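Local coordinates for USG-1 protein homolog (Pseudomonas aeruginosa, PDB 2HJS) that probably acts as an aspartate-semialdehyde dehydrogenase, an NAD- or NADP-dependent oxidoreductase of aldehydes, and probably pairs with a second copy through its dimerisation domain, at the interface of chains A and B. Residues are numbered along the deposited sequence; one frame, centred on the assembly and turned at random. Chains: chain A/B, USG-1 protein homolog.

Contact 1: the interface of chains A and B. Residues chain A 219, 232-233; chain B 303-304, 308.
A:Phe219 of helix 213-225 lays its ring against B:Gln303 and B:Ala304, in the dimerisation domain that members of the aspartate-semialdehyde dehydrogenase family use to pair. The patch shows how an aromatic side chain can be received by short aliphatic groups while nearby polar groups of the two chains are bridged by water. CB of B:Gln303 stands over the middle of the phenyl face, 3.8 Å from the centroid of A:Phe219, a CH-pi contact. The far end of the ring meets the methyl group of the next residue, with CZ of A:Phe219 3.6 Å from CB of B:Ala304. Because CG of A:Phe219 is anti to the backbone N (chi1 -177°), the ring reaches out along these two neighbours. The B:Gln303 side chain, extended beyond CG, runs the opposite way past it and brings its amide back to the root of the phenylalanine, where OE1 of B:Gln303 comes within 3.3 Å of CB of A:Phe219. Amide and ring planes are inclined by 31°.

At the ring edge, in its plane, lies the backbone O of A:Leu233, from the same chain, which is 2.7 Å from water 1 and also binds water 2. Water 1 also contacts OE1 of B:Gln308 at 2.9 Å and is reached by the backbone N of B:Ala304, while water 2 is reached by N of B:Gln303 at 2.9 Å. Beside this bridge, CB of A:Pro232 packs loosely on NE2 of B:Gln308.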
loop_
_atom_site.group_PDB
_atom_site.type_symbol
_atom_site.label_atom_id
_atom_site.label_comp_id
_atom_site.label_asym_id
_atom_site.label_seq_id
_atom_site.Cartn_x
_atom_site.Cartn_y
_atom_site.Cartn_z
ATOM N N PHE A 219 0.228 3.899 -16.686
ATOM C CA PHE A 219 1.366 3.511 -17.484
ATOM C C PHE A 219 1.430 4.297 -18.804
ATOM O O PHE A 219 2.471 4.853 -19.115
ATOM C CB PHE A 219 1.327 1.998 -17.755
ATOM C CG PHE A 219 2.515 1.474 -18.536
ATOM C CD1 PHE A 219 3.662 1.037 -17.873
ATOM C CD2 PHE A 219 2.481 1.416 -19.914
ATOM C CE1 PHE A 219 4.757 0.544 -18.572
ATOM C CE2 PHE A 219 3.579 0.930 -20.639
ATOM C CZ PHE A 219 4.720 0.495 -19.960
ATOM N N PRO A 232 11.758 1.457 -17.513
ATOM C CA PRO A 232 10.490 0.752 -17.330
ATOM C C PRO A 232 9.742 1.203 -16.048
ATOM O O PRO A 232 10.355 1.309 -14.973
ATOM C CB PRO A 232 10.925 -0.704 -17.184
ATOM C CG PRO A 232 12.262 -0.776 -17.850
ATOM C CD PRO A 232 12.894 0.550 -17.740
ATOM N N LEU A 233 8.453 1.507 -16.190
ATOM C CA LEU A 233 7.556 1.736 -15.071
ATOM C C LEU A 233 6.864 0.430 -14.636
ATOM O O LEU A 233 6.342 -0.294 -15.469
ATOM C CB LEU A 233 6.464 2.674 -15.512
ATOM C CG LEU A 233 5.726 3.569 -14.520
ATOM C CD1 LEU A 233 4.239 3.717 -14.932
ATOM C CD2 LEU A 233 5.843 3.198 -13.067
ATOM N N GLN B 303 4.262 -4.269 -17.639
ATOM C CA GLN B 303 3.570 -3.868 -18.855
ATOM C C GLN B 303 4.615 -3.635 -19.934
ATOM O O GLN B 303 4.379 -3.921 -21.099
ATOM C CB GLN B 303 2.712 -2.614 -18.610
ATOM C CG GLN B 303 1.568 -2.856 -17.619
ATOM C CD GLN B 303 0.705 -1.618 -17.362
ATOM O OE1 GLN B 303 0.124 -1.067 -18.283
ATOM N NE2 GLN B 303 0.613 -1.196 -16.110
ATOM N N ALA B 304 5.792 -3.163 -19.517
ATOM C CA ALA B 304 6.923 -2.927 -20.435
ATOM C C ALA B 304 7.930 -4.113 -20.484
ATOM O O ALA B 304 8.351 -4.510 -21.573
ATOM C CB ALA B 304 7.654 -1.618 -20.035
ATOM N N GLN B 308 10.239 -8.615 -15.430
ATOM C CA GLN B 308 9.596 -8.255 -14.163
ATOM C C GLN B 308 8.414 -9.153 -13.840
ATOM O O GLN B 308 7.630 -9.481 -14.724
ATOM C CB GLN B 308 9.046 -6.837 -14.239
ATOM C CG GLN B 308 10.049 -5.759 -13.967
ATOM C CD GLN B 308 9.508 -4.388 -14.263
ATOM O OE1 GLN B 308 8.291 -4.181 -14.387
ATOM N NE2 GLN B 308 10.413 -3.433 -14.426
HETATM O O HOH W 1 7.090 -2.703 -16.540
HETATM O O HOH W 2 4.194 -2.247 -15.618
#

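Contact 2: the interface of chains A and B. Residues chain A 193, 199-202; chain B 280-281, 283.
The ring of B:Tyr281 packs against A:Ala201 and A:Leu200, an example of an aromatic plug in the interface of this member of the semialdehyde dehydrogenase family. At the apolar centre, CB of A:Ala201 sits 3.6 Å from CB of B:Tyr281, and the ring continues past the backbone of A:Leu200 towards its side chain, where the phenol OH of B:Tyr281 meets CD1 of A:Leu200 at 3.5 Å. The amide end of A:Gln202 leans on the ring margin, with its CD 3.3 Å from CD2 of B:Tyr281 and its plane turned 46° to the ring. Chi1 of 60° sets the tyrosine CG between its own backbone N and carbonyl carbon, directing the ring into this slot.

Over one face of the ring the guanidinium of A:Arg193 stacks, only 12° from parallel, with its CZ 3.5 Å from CZ of B:Tyr281 and NH2 making a cation-pi contact. Its edge then faces B:Asp280. NH1 and NH2 of A:Arg193 both donate to one carboxylate oxygen, OD1 of B:Asp280, NH1 at 3.0 Å in a salt bridge and NH2 over a longer bond. OD1 also accepts from N of B:Tyr281 at 2.7 Å, which ties the carboxylate to the tyrosine backbone. At the rim, water 3 links NH2 of A:Arg193 to OG1 of B:Thr283. By joining a loop of each subunit, the site probably contributes to the stability of the dimer.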
loop_
_atom_site.group_PDB
_atom_site.type_symbol
_atom_site.label_atom_id
_atom_site.label_comp_id
_atom_site.label_asym_id
_atom_site.label_seq_id
_atom_site.Cartn_x
_atom_site.Cartn_y
_atom_site.Cartn_z
ATOM N N ARG A 193 -17.545 -7.972 -2.461
ATOM C CA ARG A 193 -16.793 -8.343 -1.270
ATOM C C ARG A 193 -16.642 -7.128 -0.343
ATOM O O ARG A 193 -16.950 -5.991 -0.722
ATOM C CB ARG A 193 -15.425 -8.916 -1.665
ATOM C CG ARG A 193 -14.407 -7.865 -2.131
ATOM C CD ARG A 193 -13.719 -8.292 -3.409
ATOM N NE ARG A 193 -12.725 -9.319 -3.146
ATOM C CZ ARG A 193 -12.289 -10.211 -4.034
ATOM N NH1 ARG A 193 -12.747 -10.244 -5.291
ATOM N NH2 ARG A 193 -11.380 -11.092 -3.647
ATOM N N LEU A 199 -7.891 -4.424 2.234
ATOM C CA LEU A 199 -7.082 -3.895 1.120
ATOM C C LEU A 199 -7.339 -4.759 -0.099
ATOM O O LEU A 199 -7.151 -5.983 -0.035
ATOM C CB LEU A 199 -5.580 -3.862 1.473
ATOM C CG LEU A 199 -5.171 -2.775 2.483
ATOM C CD1 LEU A 199 -3.888 -3.173 3.188
ATOM C CD2 LEU A 199 -5.030 -1.392 1.870
ATOM N N LEU A 200 -7.822 -4.157 -1.184
ATOM C CA LEU A 200 -8.060 -4.940 -2.399
ATOM C C LEU A 200 -6.802 -4.931 -3.253
ATOM O O LEU A 200 -6.161 -3.898 -3.400
ATOM C CB LEU A 200 -9.263 -4.419 -3.195
ATOM C CG LEU A 200 -10.546 -4.080 -2.422
ATOM C CD1 LEU A 200 -11.660 -3.730 -3.426
ATOM C CD2 LEU A 200 -10.960 -5.234 -1.501
ATOM N N ALA A 201 -6.462 -6.080 -3.831
ATOM C CA ALA A 201 -5.221 -6.202 -4.603
ATOM C C ALA A 201 -5.196 -5.380 -5.888
ATOM O O ALA A 201 -4.120 -5.064 -6.397
ATOM C CB ALA A 201 -4.950 -7.690 -4.919
ATOM N N GLN A 202 -6.377 -5.070 -6.426
ATOM C CA GLN A 202 -6.521 -4.394 -7.704
ATOM C C GLN A 202 -7.737 -3.490 -7.637
ATOM O O GLN A 202 -8.630 -3.699 -6.796
ATOM C CB GLN A 202 -6.715 -5.405 -8.858
ATOM C CG GLN A 202 -8.008 -6.175 -8.802
ATOM C CD GLN A 202 -7.896 -7.553 -9.452
ATOM O OE1 GLN A 202 -6.865 -8.222 -9.353
ATOM N NE2 GLN A 202 -8.943 -7.965 -10.137
ATOM N N ASP B 280 -9.009 -13.183 -10.178
ATOM C CA ASP B 280 -9.478 -12.925 -8.815
ATOM C C ASP B 280 -8.267 -12.792 -7.908
ATOM O O ASP B 280 -7.147 -13.107 -8.302
ATOM C CB ASP B 280 -10.442 -14.008 -8.313
ATOM C CG ASP B 280 -11.294 -13.551 -7.101
ATOM O OD1 ASP B 280 -11.192 -12.384 -6.624
ATOM O OD2 ASP B 280 -12.086 -14.394 -6.619
ATOM N N TYR B 281 -8.486 -12.311 -6.696
ATOM C CA TYR B 281 -7.392 -12.011 -5.783
ATOM C C TYR B 281 -7.813 -12.320 -4.343
ATOM O O TYR B 281 -8.983 -12.219 -4.004
ATOM C CB TYR B 281 -6.928 -10.538 -5.940
ATOM C CG TYR B 281 -8.031 -9.533 -5.645
ATOM C CD1 TYR B 281 -8.250 -9.054 -4.343
ATOM C CD2 TYR B 281 -8.882 -9.093 -6.667
ATOM C CE1 TYR B 281 -9.290 -8.171 -4.071
ATOM C CE2 TYR B 281 -9.916 -8.224 -6.408
ATOM C CZ TYR B 281 -10.115 -7.754 -5.114
ATOM O OH TYR B 281 -11.156 -6.884 -4.892
ATOM N N THR B 283 -7.756 -11.426 -0.172
ATOM C CA THR B 283 -7.598 -10.268 0.739
ATOM C C THR B 283 -7.403 -10.757 2.175
ATOM O O THR B 283 -7.709 -11.919 2.474
ATOM C CB THR B 283 -8.820 -9.309 0.718
ATOM O OG1 THR B 283 -9.963 -9.997 1.253
ATOM C CG2 THR B 283 -9.106 -8.796 -0.686
HETATM O O HOH W 3 -11.384 -11.450 -0.575
#

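Contact 3: the interface of chains A and B. Residues chain A 201-202, 206, 210, 215, 236-237; chain B 298, 300.
B:Arg298 reaches from strand 294-301 to A:Glu215 on helix 213-225 and forms a two-pronged salt bridge between the dimerisation domains of the two chains, a textbook case of carboxylate and guanidinium meeting end-on. The planes are 8° apart. NH2 of B:Arg298 donates to OE1 of A:Glu215 at 2.8 Å and NH1 to OE2 at 2.9 Å, each oxygen offering its syn lone pair. On its anti side OE2 also receives the backbone N of A:Cys237 at 2.9 Å, which helps fix the carboxylate's rotation. The second hydrogens of the guanidinium go to backbone carbonyls: NH2 of B:Arg298 meets O of A:Gly210 at 2.9 Å in the carbonyl plane, whereas NH1 approaches O of A:Ala201 at 3.0 Å from a tilted position. Bends at chi2 and chi3 (-148° and 59°) swing the guanidinium into this frame. CB of A:Gln202 lies over one face and the guanidinium of B:Arg300 over the other, each toward the rim. At the NE edge of B:Arg298, water 4 leads to O of A:Gly210.

The B:Arg300 side is looser and hydrated. Its NH1 is held by O of B:Arg298 at 3.0 Å, but the reach of NH2 to OG1 of A:Thr236 is a weak bond. Water 5 joins NE of B:Arg300 to OE1 of A:Glu215. Having paired charges and directed bonds, the site is likely to set the register in which the two subunits meet.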
loop_
_atom_site.group_PDB
_atom_site.type_symbol
_atom_site.label_atom_id
_atom_site.label_comp_id
_atom_site.label_asym_id
_atom_site.label_seq_id
_atom_site.Cartn_x
_atom_site.Cartn_y
_atom_site.Cartn_z
ATOM N N ALA A 201 -6.462 -6.080 -3.831
ATOM C CA ALA A 201 -5.221 -6.202 -4.603
ATOM C C ALA A 201 -5.196 -5.380 -5.888
ATOM O O ALA A 201 -4.120 -5.064 -6.397
ATOM C CB ALA A 201 -4.950 -7.690 -4.919
ATOM N N GLN A 202 -6.377 -5.070 -6.426
ATOM C CA GLN A 202 -6.521 -4.394 -7.704
ATOM C C GLN A 202 -7.737 -3.490 -7.637
ATOM O O GLN A 202 -8.630 -3.699 -6.796
ATOM C CB GLN A 202 -6.715 -5.405 -8.858
ATOM C CG GLN A 202 -8.008 -6.175 -8.802
ATOM C CD GLN A 202 -7.896 -7.553 -9.452
ATOM O OE1 GLN A 202 -6.865 -8.222 -9.353
ATOM N NE2 GLN A 202 -8.943 -7.965 -10.137
ATOM N N VAL A 206 -9.146 -7.166 -14.215
ATOM C CA VAL A 206 -7.851 -7.124 -14.913
ATOM C C VAL A 206 -7.985 -7.674 -16.335
ATOM O O VAL A 206 -8.895 -8.461 -16.605
ATOM C CB VAL A 206 -6.746 -7.847 -14.087
ATOM C CG1 VAL A 206 -6.497 -7.077 -12.789
ATOM C CG2 VAL A 206 -7.125 -9.317 -13.799
ATOM N N GLY A 210 -3.211 -9.398 -16.886
ATOM C CA GLY A 210 -3.305 -9.186 -15.443
ATOM C C GLY A 210 -3.276 -7.751 -14.956
ATOM O O GLY A 210 -3.136 -7.521 -13.759
ATOM N N GLU A 215 -4.207 0.972 -13.986
ATOM C CA GLU A 215 -2.781 0.651 -14.144
ATOM C C GLU A 215 -2.279 0.882 -15.590
ATOM O O GLU A 215 -1.179 1.421 -15.797
ATOM C CB GLU A 215 -2.536 -0.794 -13.721
ATOM C CG GLU A 215 -2.469 -0.953 -12.221
ATOM C CD GLU A 215 -2.609 -2.394 -11.736
ATOM O OE1 GLU A 215 -2.602 -3.358 -12.566
ATOM O OE2 GLU A 215 -2.730 -2.569 -10.497
ATOM N N THR A 236 1.369 -0.883 -9.491
ATOM C CA THR A 236 0.332 -1.613 -8.810
ATOM C C THR A 236 -0.606 -0.601 -8.160
ATOM O O THR A 236 -0.162 0.267 -7.397
ATOM C CB THR A 236 0.931 -2.527 -7.729
ATOM O OG1 THR A 236 1.934 -3.350 -8.340
ATOM C CG2 THR A 236 -0.139 -3.421 -7.109
ATOM N N CYS A 237 -1.895 -0.700 -8.467
ATOM C CA CYS A 237 -2.891 0.103 -7.756
ATOM C C CYS A 237 -3.729 -0.763 -6.839
ATOM O O CYS A 237 -4.410 -1.695 -7.279
ATOM C CB CYS A 237 -3.788 0.886 -8.715
ATOM S SG CYS A 237 -2.854 2.110 -9.633
ATOM N N ARG B 298 -2.264 -12.164 -8.379
ATOM C CA ARG B 298 -1.897 -11.093 -9.301
ATOM C C ARG B 298 -0.532 -11.329 -9.923
ATOM O O ARG B 298 0.214 -10.384 -10.158
ATOM C CB ARG B 298 -1.983 -9.692 -8.644
ATOM C CG ARG B 298 -3.368 -9.281 -8.148
ATOM C CD ARG B 298 -3.563 -7.785 -8.276
ATOM N NE ARG B 298 -3.416 -7.352 -9.668
ATOM C CZ ARG B 298 -3.134 -6.125 -10.076
ATOM N NH1 ARG B 298 -2.999 -5.139 -9.193
ATOM N NH2 ARG B 298 -3.018 -5.877 -11.390
ATOM N N ARG B 300 1.886 -11.541 -12.593
ATOM C CA ARG B 300 1.886 -10.946 -13.936
ATOM C C ARG B 300 3.268 -10.370 -14.243
ATOM O O ARG B 300 4.064 -10.149 -13.326
ATOM C CB ARG B 300 0.836 -9.823 -14.019
ATOM C CG ARG B 300 1.122 -8.676 -13.037
ATOM C CD ARG B 300 -0.092 -7.792 -12.832
ATOM N NE ARG B 300 0.230 -6.520 -12.168
ATOM C CZ ARG B 300 0.401 -6.369 -10.847
ATOM N NH1 ARG B 300 0.320 -7.407 -10.013
ATOM N NH2 ARG B 300 0.670 -5.172 -10.348
HETATM O O HOH W 4 -3.488 -9.390 -11.824
HETATM O O HOH W 5 -0.083 -3.678 -13.675
#

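The three contacts run as a band along the two-fold interface. The C-alpha centres of contact 2 and contact 3 are about 9 Å apart, those of contact 1 and contact 3 about 12 Å, and those of contact 1 and contact 2 about 21 Å, which puts contact 3 in the middle. A:Ala201 and A:Gln202 belong to both contact 2 and contact 3, while helix 213-225 and strand 233-239 of chain A serve contacts 1 and 3. Through these shared parts, loop, helix and strand probably dock as one continuous surface. The two-fold symmetry repeats each contact with the chains exchanged.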